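Local coordinates for protein beta-galactosidase (Bacteroides thetaiotaomicron, PDB 5MUJ) that probably acts as a glycoside hydrolase of arabinofuranosidase type in plant pectin breakdown, and binds an oligosaccharide from chain B of rhamnogalacturonan II, at residues Trp147-Gly152 against Val167-Thr172; Gly123-Leu128 against Tyr206-Tyr211. All blocks are in the same frame, centred on the assembly; numbering follows the deposited sequence.

Contact 1 of 2, residues Trp147-Gly152 against Val167-Thr172; sequences WMTYIG and VGLAST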
loop_
_atom_site.group_PDB
_atom_site.type_symbol
_atom_site.label_atom_id
_atom_site.label_comp_id
_atom_site.label_asym_id
_atom_site.label_seq_id
_atom_site.Cartn_x
_atom_site.Cartn_y
_atom_site.Cartn_z
ATOM N N TRP A 147 8.499 -7.714 -11.032
ATOM C CA TRP A 147 8.152 -6.302 -11.316
ATOM C C TRP A 147 7.694 -5.588 -10.053
ATOM O O TRP A 147 7.311 -6.219 -9.070
ATOM C CB TRP A 147 7.071 -6.248 -12.384
ATOM C CG TRP A 147 7.491 -6.854 -13.642
ATOM C CD1 TRP A 147 7.490 -8.185 -13.970
ATOM C CD2 TRP A 147 8.002 -6.164 -14.766
ATOM N NE1 TRP A 147 7.984 -8.356 -15.241
ATOM C CE2 TRP A 147 8.296 -7.126 -15.754
ATOM C CE3 TRP A 147 8.252 -4.823 -15.032
ATOM C CZ2 TRP A 147 8.815 -6.782 -16.998
ATOM C CZ3 TRP A 147 8.767 -4.474 -16.287
ATOM C CH2 TRP A 147 9.036 -5.453 -17.248
HETATM N N MSE A 148 7.753 -4.269 -10.097
HETATM C CA MSE A 148 7.411 -3.387 -8.984
HETATM C C MSE A 148 7.005 -2.052 -9.542
HETATM O O MSE A 148 7.577 -1.606 -10.535
HETATM C CB MSE A 148 8.666 -3.226 -8.141
HETATM C CG MSE A 148 8.575 -2.226 -7.006
HETATM SE SE MSE A 148 10.332 -1.967 -6.186
HETATM C CE MSE A 148 9.746 -3.016 -4.652
ATOM N N THR A 149 6.013 -1.423 -8.941
ATOM C CA THR A 149 5.733 -0.015 -9.205
ATOM C C THR A 149 6.098 0.777 -7.982
ATOM O O THR A 149 6.203 0.253 -6.899
ATOM C CB THR A 149 4.274 0.280 -9.575
ATOM O OG1 THR A 149 3.425 -0.092 -8.478
ATOM C CG2 THR A 149 3.900 -0.453 -10.872
ATOM N N TYR A 150 6.252 2.080 -8.151
ATOM C CA TYR A 150 6.718 2.949 -7.077
ATOM C C TYR A 150 6.244 4.409 -7.141
ATOM O O TYR A 150 5.868 4.949 -8.231
ATOM C CB TYR A 150 8.245 2.859 -6.920
ATOM C CG TYR A 150 9.083 3.375 -8.077
ATOM C CD1 TYR A 150 9.527 4.703 -8.116
ATOM C CD2 TYR A 150 9.498 2.526 -9.086
ATOM C CE1 TYR A 150 10.343 5.161 -9.157
ATOM C CE2 TYR A 150 10.312 2.973 -10.139
ATOM C CZ TYR A 150 10.741 4.281 -10.167
ATOM O OH TYR A 150 11.562 4.668 -11.226
ATOM N N ILE A 151 6.209 5.030 -5.967
ATOM C CA ILE A 151 6.083 6.496 -5.804
ATOM C C ILE A 151 7.448 7.081 -6.167
ATOM O O ILE A 151 8.463 6.764 -5.493
ATOM C CB ILE A 151 5.695 6.855 -4.346
ATOM C CG1 ILE A 151 4.248 6.450 -4.064
ATOM C CG2 ILE A 151 6.028 8.304 -4.012
ATOM C CD1 ILE A 151 3.834 6.548 -2.614
ATOM N N GLY A 152 7.500 7.911 -7.220
ATOM C CA GLY A 152 8.732 8.541 -7.638
ATOM C C GLY A 152 8.598 10.045 -7.720
ATOM O O GLY A 152 7.504 10.541 -7.976
ATOM N N VAL A 167 3.924 7.752 -10.841
ATOM C CA VAL A 167 4.100 6.284 -10.803
ATOM C C VAL A 167 5.290 5.828 -11.636
ATOM O O VAL A 167 5.326 5.912 -12.828
ATOM C CB VAL A 167 2.815 5.489 -11.250
ATOM C CG1 VAL A 167 2.894 3.970 -10.957
ATOM C CG2 VAL A 167 1.616 5.993 -10.500
ATOM N N GLY A 168 6.275 5.224 -10.983
ATOM C CA GLY A 168 7.377 4.598 -11.690
ATOM C C GLY A 168 7.273 3.074 -11.809
ATOM O O GLY A 168 6.451 2.442 -11.156
ATOM N N LEU A 169 8.101 2.510 -12.675
ATOM C CA LEU A 169 8.132 1.077 -12.948
ATOM C C LEU A 169 9.552 0.565 -12.721
ATOM O O LEU A 169 10.514 1.179 -13.204
ATOM C CB LEU A 169 7.770 0.781 -14.407
ATOM C CG LEU A 169 7.722 -0.704 -14.813
ATOM C CD1 LEU A 169 6.629 -1.477 -14.075
ATOM C CD2 LEU A 169 7.549 -0.820 -16.331
ATOM N N ALA A 170 9.660 -0.535 -11.982
ATOM C CA ALA A 170 10.926 -1.218 -11.753
ATOM C C ALA A 170 10.786 -2.677 -11.985
ATOM O O ALA A 170 9.686 -3.223 -11.960
ATOM C CB ALA A 170 11.449 -0.949 -10.364
ATOM N N SER A 171 11.936 -3.328 -12.165
ATOM C CA SER A 171 11.966 -4.752 -12.373
ATOM C C SER A 171 13.325 -5.324 -12.034
ATOM O O SER A 171 14.294 -4.595 -11.901
ATOM C CB SER A 171 11.605 -5.089 -13.809
ATOM O OG SER A 171 12.629 -4.710 -14.715
ATOM N N THR A 172 13.364 -6.637 -11.866
ATOM C CA THR A 172 14.648 -7.317 -11.618
ATOM C C THR A 172 14.645 -8.743 -12.152
ATOM O O THR A 172 13.605 -9.403 -12.163
ATOM C CB THR A 172 15.023 -7.339 -10.119
ATOM O OG1 THR A 172 16.387 -7.773 -9.948
ATOM C CG2 THR A 172 14.060 -8.235 -9.311
HETATM O O HOH W 1 9.741 4.646 -13.956
#
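The Y150 ring lies flat over the backbone of G168, whose CA stands 3.7 Å from the ring centroid and 12° off the ring normal, a CH-pi contact over the centre. The missing side chain at G168 allows so close an approach. At the ring's edge, near its plane, comes A170 N, and CE2 passes 3.4 Å from L169 N. This placement starts at chi1 (66°), which sets CG between the backbone N and the carbonyl carbon. The phenol OH receives a hydrogen bond from a water that in turn accepts one from L169 N, and it is also hydrogen-bonded to D118. An alanine in place of Y150 would probably leave a gap over G168 and deprive both the D118 carboxylate and the water of their phenol partner.

On the other sheet face, W147 has S171 CB over one side of its six-membered ring, 3.9 Å from the centroid and shifted toward the rim. L169 CD1 reaches W147 CE3 obliquely at 3.8 Å.

Between the two rings the strands run antiparallel, their N-to-C directions 145° apart. M148 and A170 exchange two backbone hydrogen bonds, A170 N to M148 O measuring 2.8 Å; Y150 and G168 do the same, with G168 N to Y150 O also 2.8 Å.

Both are interior strands of a four-stranded sheet, between strand 121-126 and the short strand 183-184. M148 and Y150 touch L110 of strand 104-110, whereas T149 and V167 touch strand 204-212 of the following sheet.

Contact 2 of 2, residues Gly123-Leu128 against Tyr206-Tyr211; sequences GGFPAL and YKSTVY. With 8PK (4-O-[(1R)-1-hydroxyethyl]-2-O-methyl-alpha-L-fucopyranose), chain B.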
loop_
_atom_site.group_PDB
_atom_site.type_symbol
_atom_site.label_atom_id
_atom_site.label_comp_id
_atom_site.label_asym_id
_atom_site.label_seq_id
_atom_site.Cartn_x
_atom_site.Cartn_y
_atom_site.Cartn_z
ATOM N N GLY A 123 9.659 4.995 -3.509
ATOM C CA GLY A 123 8.868 4.177 -2.563
ATOM C C GLY A 123 8.111 3.087 -3.283
ATOM O O GLY A 123 7.057 3.317 -3.861
ATOM N N GLY A 124 8.534 1.830 -3.121
ATOM C CA GLY A 124 8.103 0.746 -3.986
ATOM C C GLY A 124 7.140 -0.294 -3.465
ATOM O O GLY A 124 7.072 -0.566 -2.238
ATOM N N PHE A 125 6.439 -0.942 -4.411
ATOM C CA PHE A 125 5.336 -1.831 -4.159
ATOM C C PHE A 125 5.427 -2.988 -5.164
ATOM O O PHE A 125 5.089 -2.892 -6.337
ATOM C CB PHE A 125 3.990 -1.155 -4.295
ATOM C CG PHE A 125 3.913 0.178 -3.607
ATOM C CD1 PHE A 125 3.800 0.281 -2.236
ATOM C CD2 PHE A 125 3.999 1.324 -4.354
ATOM C CE1 PHE A 125 3.757 1.530 -1.623
ATOM C CE2 PHE A 125 3.960 2.575 -3.776
ATOM C CZ PHE A 125 3.853 2.685 -2.401
ATOM N N PRO A 126 5.964 -4.129 -4.740
ATOM C CA PRO A 126 6.033 -5.214 -5.693
ATOM C C PRO A 126 4.725 -5.496 -6.439
ATOM O O PRO A 126 3.624 -5.232 -5.918
ATOM C CB PRO A 126 6.440 -6.397 -4.811
ATOM C CG PRO A 126 7.315 -5.761 -3.805
ATOM C CD PRO A 126 6.708 -4.424 -3.508
ATOM N N ALA A 127 4.886 -6.006 -7.661
ATOM C CA ALA A 127 3.790 -6.237 -8.576
ATOM C C ALA A 127 3.569 -7.692 -8.874
ATOM O O ALA A 127 4.413 -8.563 -8.573
ATOM C CB ALA A 127 4.071 -5.499 -9.878
ATOM N N LEU A 128 2.410 -7.971 -9.429
ATOM C CA LEU A 128 1.982 -9.256 -9.864
ATOM C C LEU A 128 1.961 -10.283 -8.702
ATOM O O LEU A 128 2.400 -11.431 -8.872
ATOM C CB LEU A 128 2.865 -9.760 -11.006
ATOM C CG LEU A 128 3.203 -8.772 -12.133
ATOM C CD1 LEU A 128 3.927 -9.508 -13.247
ATOM C CD2 LEU A 128 1.984 -8.043 -12.675
ATOM N N TYR A 206 -0.099 8.639 -5.755
ATOM C CA TYR A 206 0.434 8.037 -4.537
ATOM C C TYR A 206 0.659 6.502 -4.764
ATOM O O TYR A 206 1.247 6.126 -5.803
ATOM C CB TYR A 206 -0.437 8.340 -3.349
ATOM C CG TYR A 206 -0.505 9.782 -2.935
ATOM C CD1 TYR A 206 0.535 10.366 -2.228
ATOM C CD2 TYR A 206 -1.620 10.574 -3.222
ATOM C CE1 TYR A 206 0.490 11.662 -1.782
ATOM C CE2 TYR A 206 -1.660 11.894 -2.809
ATOM C CZ TYR A 206 -0.620 12.442 -2.108
ATOM O OH TYR A 206 -0.712 13.742 -1.670
ATOM N N LYS A 207 0.231 5.631 -3.835
ATOM C CA LYS A 207 0.529 4.167 -3.969
ATOM C C LYS A 207 -0.145 3.589 -5.211
ATOM O O LYS A 207 -1.206 4.128 -5.622
ATOM C CB LYS A 207 0.108 3.374 -2.706
ATOM C CG LYS A 207 0.091 1.874 -2.902
ATOM C CD LYS A 207 0.123 1.030 -1.623
ATOM C CE LYS A 207 0.091 -0.458 -1.949
ATOM N NZ LYS A 207 0.229 -1.280 -0.704
ATOM N N SER A 208 0.500 2.620 -5.862
ATOM C CA SER A 208 -0.030 1.802 -6.940
ATOM C C SER A 208 0.291 0.333 -6.696
ATOM O O SER A 208 1.244 0.020 -5.982
ATOM C CB SER A 208 0.633 2.199 -8.270
ATOM O OG SER A 208 2.046 1.974 -8.179
ATOM N N THR A 209 -0.490 -0.564 -7.277
ATOM C CA THR A 209 -0.158 -2.015 -7.287
ATOM C C THR A 209 -0.711 -2.556 -8.579
ATOM O O THR A 209 -1.847 -2.208 -8.952
ATOM C CB THR A 209 -0.735 -2.776 -6.080
ATOM O OG1 THR A 209 -0.039 -2.372 -4.904
ATOM C CG2 THR A 209 -0.570 -4.251 -6.254
ATOM N N VAL A 210 0.099 -3.282 -9.323
ATOM C CA VAL A 210 -0.321 -3.894 -10.586
ATOM C C VAL A 210 -0.594 -5.373 -10.384
ATOM O O VAL A 210 0.243 -6.108 -9.817
ATOM C CB VAL A 210 0.753 -3.692 -11.683
ATOM C CG1 VAL A 210 0.396 -4.441 -12.970
ATOM C CG2 VAL A 210 0.961 -2.202 -11.916
ATOM N N TYR A 211 -1.754 -5.815 -10.849
ATOM C CA TYR A 211 -2.199 -7.211 -10.777
ATOM C C TYR A 211 -2.165 -7.864 -12.158
ATOM O O TYR A 211 -2.417 -7.187 -13.149
ATOM C CB TYR A 211 -3.623 -7.244 -10.193
ATOM C CG TYR A 211 -3.681 -6.686 -8.781
ATOM C CD1 TYR A 211 -3.208 -7.460 -7.700
ATOM C CD2 TYR A 211 -4.173 -5.421 -8.506
ATOM C CE1 TYR A 211 -3.214 -6.959 -6.410
ATOM C CE2 TYR A 211 -4.179 -4.908 -7.217
ATOM C CZ TYR A 211 -3.708 -5.685 -6.161
ATOM O OH TYR A 211 -3.734 -5.145 -4.896
HETATM O O9 8PK B . 0.490 19.787 -3.488
HETATM C C8 8PK B . 0.113 18.419 -3.591
HETATM C C10 8PK B . 1.086 17.668 -4.474
HETATM O O4 8PK B . 0.037 17.832 -2.283
HETATM C C4 8PK B . -0.817 18.547 -1.385
HETATM C C5 8PK B . -0.312 18.354 0.030
HETATM C C6 8PK B . 1.145 18.807 0.177
HETATM O O5 8PK B . -0.441 16.965 0.408
HETATM C C3 8PK B . -2.265 18.084 -1.509
HETATM O O3 8PK B . -2.789 18.251 -2.832
HETATM C C2 8PK B . -2.336 16.622 -1.136
HETATM O O2 8PK B . -3.707 16.214 -1.221
HETATM C C7 8PK B . -3.988 15.321 -2.309
HETATM C C1 8PK B . -1.762 16.412 0.267
HETATM O O HOH W 2 2.835 -2.908 -8.186
HETATM O O HOH W 3 2.140 -4.168 -4.044
#
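K207 lies across one face of the F125 ring, and almost its whole side chain takes part. CB comes within 3.8 Å of F125 CZ at the rim. CG, held anti to the backbone N (chi1 167°), sits over the ring centre, 3.8 Å from the centroid and only 9° off the normal, which defines a CH-pi contact. From there the extended chain moves outward: CD is 3.7 Å from F125 CE1, CE is 3.8 Å from F125 CD1, and NZ has passed the ring, with CD1 still its nearest ring atom. The aliphatic part of the lysine thus does the packing, while the amino group lies beyond the ring's rim.

The backbone of 206-211 also touches F125, S208 O lying 3.4 Å from F125 CB and oblique to the ring. Further along, two waters fill in between the strands. One donates to F125 O and accepts from V210 N; the other donates to P126 O and is hydrogen-bonded to T209 OG1. A direct backbone link appears only at the loop end, where L128 N donates to V210 O over 2.9 Å, nearly along the C=O axis. There L128 CD2 and V210 CG1 meet side by side, and A127 CB touches V210 CB.

The strand axes approach no closer than 6.9 Å and run 23° from parallel, too far apart for continuous sheet pairing. Strands 121-126 and 204-212 are each the first of a four-stranded antiparallel sheet, and the chain has five such sheets: this is the junction between the inner strands of adjacent blades in a five-bladed beta-propeller. At its other end, Y206 belongs to the glycan pocket, with OH 3.3 Å from C2 of the bound 2-O-methylfucose unit.

How the contacts relate
Both contacts are buried, but contact 2 lies nearer the centre of the chain (about 7 Å from it, against about 13 Å for contact 1, measured between centres). Strands 146-153 and 121-126 are neighbours in one sheet, so the two share a blade: contact 1 joins strands within it, contact 2 joins it to the next blade. The chemistry follows. Within the blade, regular backbone hydrogen bonds dominate and the rings add to them; between blades, side-chain packing and bridging waters do most of the work. The contacts meet directly where T149 OG1 hydrogen-bonds S208 OG and F125 N donates a hydrogen bond to T149 O. Contact 2 alone includes a residue of the glycan pocket.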